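Methylenetetrahydrofolate--tRNA-(uracil-5-)-methyltransferase trmFO (Thermus thermophilus, PDB 3G5S) probably catalyses the FAD- and folate-dependent methylation of uridine 54 in tRNA to 5-methyluridine. Local coordinates at residues 401-406 with 417-422. Numbering follows the deposited sequence.
Sequences PPVEGR and YRRGLE
Arg419 reaches from its helix to two successive backbone carbonyls, those of Pro401 and Pro402, in segment 401-406, and its two terminal nitrogens divide the hydrogen bonds between them. Arg419 NH2 donates to Pro401 O at 2.7 Å, nearly straight (167°). Arg419 NH1 donates to Pro402 O at 3.0 Å, almost as straight. Both oxygens lie at the edge of the guanidinium, within a few degrees of its plane, which fixes the rotation of the group. Seen from the acceptors the fit is less regular, since each nitrogen stands well above its carbonyl plane, 48° out of it at Pro402. CG of Arg419 is anti to the backbone N, carrying the chain away from the helix, and a bend at chi3 (65°) turns the guanidinium onto the loop.

Van der Waals contact of aliphatic carbons with the guanidinium adds to this grip. Val403 places CG2 over one guanidinium face, off-centre toward the rim and 3.7 Å from Arg419 NH1, while Pro401 CD comes within 3.9 Å of Arg419 NH2. A leucine in place of Arg419 would probably leave both proline carbonyls without these donors and the loop less firmly tied to the helix.

This surface contact, away from the FAD and glutathione pockets, fastens the loop following helix 374-384 to helix 409-429, whose Tyr417 and Leu421 pack on helix 63-74.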
loop_
_atom_site.group_PDB
_atom_site.type_symbol
_atom_site.label_atom_id
_atom_site.label_comp_id
_atom_site.label_asym_id
_atom_site.label_seq_id
_atom_site.Cartn_x
_atom_site.Cartn_y
_atom_site.Cartn_z
ATOM N N PRO A 401 -9.445 -0.469 13.711
ATOM C CA PRO A 401 -9.420 -0.840 15.126
ATOM C C PRO A 401 -9.794 -2.298 15.317
ATOM O O PRO A 401 -10.483 -2.894 14.488
ATOM C CB PRO A 401 -10.492 0.064 15.743
ATOM C CG PRO A 401 -10.582 1.221 14.809
ATOM C CD PRO A 401 -10.386 0.632 13.453
ATOM N N PRO A 402 -9.340 -2.878 16.428
ATOM C CA PRO A 402 -9.715 -4.250 16.753
ATOM C C PRO A 402 -11.216 -4.361 16.976
ATOM O O PRO A 402 -11.893 -3.365 17.233
ATOM C CB PRO A 402 -8.986 -4.508 18.080
ATOM C CG PRO A 402 -8.088 -3.347 18.313
ATOM C CD PRO A 402 -8.642 -2.207 17.537
ATOM N N VAL A 403 -11.734 -5.578 16.885
ATOM C CA VAL A 403 -13.027 -5.874 17.473
ATOM C C VAL A 403 -12.698 -6.618 18.744
ATOM O O VAL A 403 -12.143 -7.714 18.706
ATOM C CB VAL A 403 -13.898 -6.752 16.568
ATOM C CG1 VAL A 403 -15.113 -7.263 17.339
ATOM C CG2 VAL A 403 -14.317 -5.964 15.334
ATOM N N GLU A 404 -13.007 -5.998 19.875
ATOM C CA GLU A 404 -12.692 -6.595 21.152
ATOM C C GLU A 404 -13.607 -7.791 21.371
ATOM O O GLU A 404 -14.767 -7.801 20.944
ATOM C CB GLU A 404 -12.836 -5.571 22.275
ATOM C CG GLU A 404 -11.896 -4.373 22.139
ATOM C CD GLU A 404 -10.454 -4.711 22.469
ATOM O OE1 GLU A 404 -10.228 -5.617 23.300
ATOM O OE2 GLU A 404 -9.545 -4.066 21.901
ATOM N N GLY A 405 -13.074 -8.794 22.047
ATOM C CA GLY A 405 -13.816 -10.006 22.309
ATOM C C GLY A 405 -12.866 -11.174 22.270
ATOM O O GLY A 405 -11.663 -11.015 22.026
ATOM N N ARG A 406 -13.397 -12.360 22.514
ATOM C CA ARG A 406 -12.568 -13.549 22.418
ATOM C C ARG A 406 -13.051 -14.515 21.344
ATOM O O ARG A 406 -12.690 -15.688 21.346
ATOM C CB ARG A 406 -12.405 -14.234 23.774
ATOM C CG ARG A 406 -13.666 -14.330 24.586
ATOM C CD ARG A 406 -13.322 -14.408 26.063
ATOM N NE ARG A 406 -12.992 -13.092 26.604
ATOM C CZ ARG A 406 -12.336 -12.888 27.744
ATOM N NH1 ARG A 406 -11.923 -13.917 28.468
ATOM N NH2 ARG A 406 -12.091 -11.652 28.159
ATOM N N TYR A 417 -15.639 -6.321 9.017
ATOM C CA TYR A 417 -16.213 -6.050 7.710
ATOM C C TYR A 417 -17.543 -5.317 7.848
ATOM O O TYR A 417 -17.759 -4.273 7.232
ATOM C CB TYR A 417 -16.378 -7.356 6.937
ATOM C CG TYR A 417 -17.016 -7.245 5.577
ATOM C CD1 TYR A 417 -18.389 -7.092 5.446
ATOM C CD2 TYR A 417 -16.250 -7.341 4.423
ATOM C CE1 TYR A 417 -18.978 -7.006 4.206
ATOM C CE2 TYR A 417 -16.833 -7.265 3.179
ATOM C CZ TYR A 417 -18.193 -7.091 3.081
ATOM O OH TYR A 417 -18.778 -7.019 1.838
ATOM N N ARG A 418 -18.439 -5.854 8.667
ATOM C CA ARG A 418 -19.748 -5.234 8.810
ATOM C C ARG A 418 -19.651 -3.843 9.407
ATOM O O ARG A 418 -20.314 -2.913 8.950
ATOM C CB ARG A 418 -20.645 -6.088 9.695
ATOM C CG ARG A 418 -21.113 -7.344 9.045
ATOM C CD ARG A 418 -22.251 -7.950 9.835
ATOM N NE ARG A 418 -22.698 -9.192 9.224
ATOM C CZ ARG A 418 -23.959 -9.603 9.213
ATOM N NH1 ARG A 418 -24.903 -8.859 9.777
ATOM N NH2 ARG A 418 -24.276 -10.757 8.637
ATOM N N ARG A 419 -18.834 -3.708 10.441
ATOM C CA ARG A 419 -18.656 -2.423 11.098
ATOM C C ARG A 419 -18.071 -1.398 10.131
ATOM O O ARG A 419 -18.517 -0.248 10.068
ATOM C CB ARG A 419 -17.742 -2.588 12.307
ATOM C CG ARG A 419 -17.509 -1.314 13.100
ATOM C CD ARG A 419 -16.426 -1.513 14.155
ATOM N NE ARG A 419 -15.142 -1.781 13.517
ATOM C CZ ARG A 419 -14.036 -2.133 14.159
ATOM N NH1 ARG A 419 -14.037 -2.265 15.480
ATOM N NH2 ARG A 419 -12.924 -2.350 13.474
ATOM N N GLY A 420 -17.068 -1.820 9.371
ATOM C CA GLY A 420 -16.378 -0.914 8.471
ATOM C C GLY A 420 -17.249 -0.463 7.319
ATOM O O GLY A 420 -17.242 0.714 6.941
ATOM N N LEU A 421 -17.995 -1.398 6.743
ATOM C CA LEU A 421 -18.837 -1.065 5.610
ATOM C C LEU A 421 -19.930 -0.095 6.043
ATOM O O LEU A 421 -20.232 0.866 5.332
ATOM C CB LEU A 421 -19.423 -2.328 4.989
ATOM C CG LEU A 421 -20.210 -2.146 3.691
ATOM C CD1 LEU A 421 -19.371 -1.425 2.632
ATOM C CD2 LEU A 421 -20.679 -3.498 3.186
ATOM N N GLU A 422 -20.504 -0.332 7.220
ATOM C CA GLU A 422 -21.511 0.569 7.759
ATOM C C GLU A 422 -20.937 1.962 8.007
ATOM O O GLU A 422 -21.571 2.968 7.690
ATOM C CB GLU A 422 -22.108 0.009 9.058
ATOM C CG GLU A 422 -23.116 0.952 9.713
ATOM C CD GLU A 422 -23.605 0.483 11.077
ATOM O OE1 GLU A 422 -23.421 -0.703 11.417
ATOM O OE2 GLU A 422 -24.190 1.307 11.808
#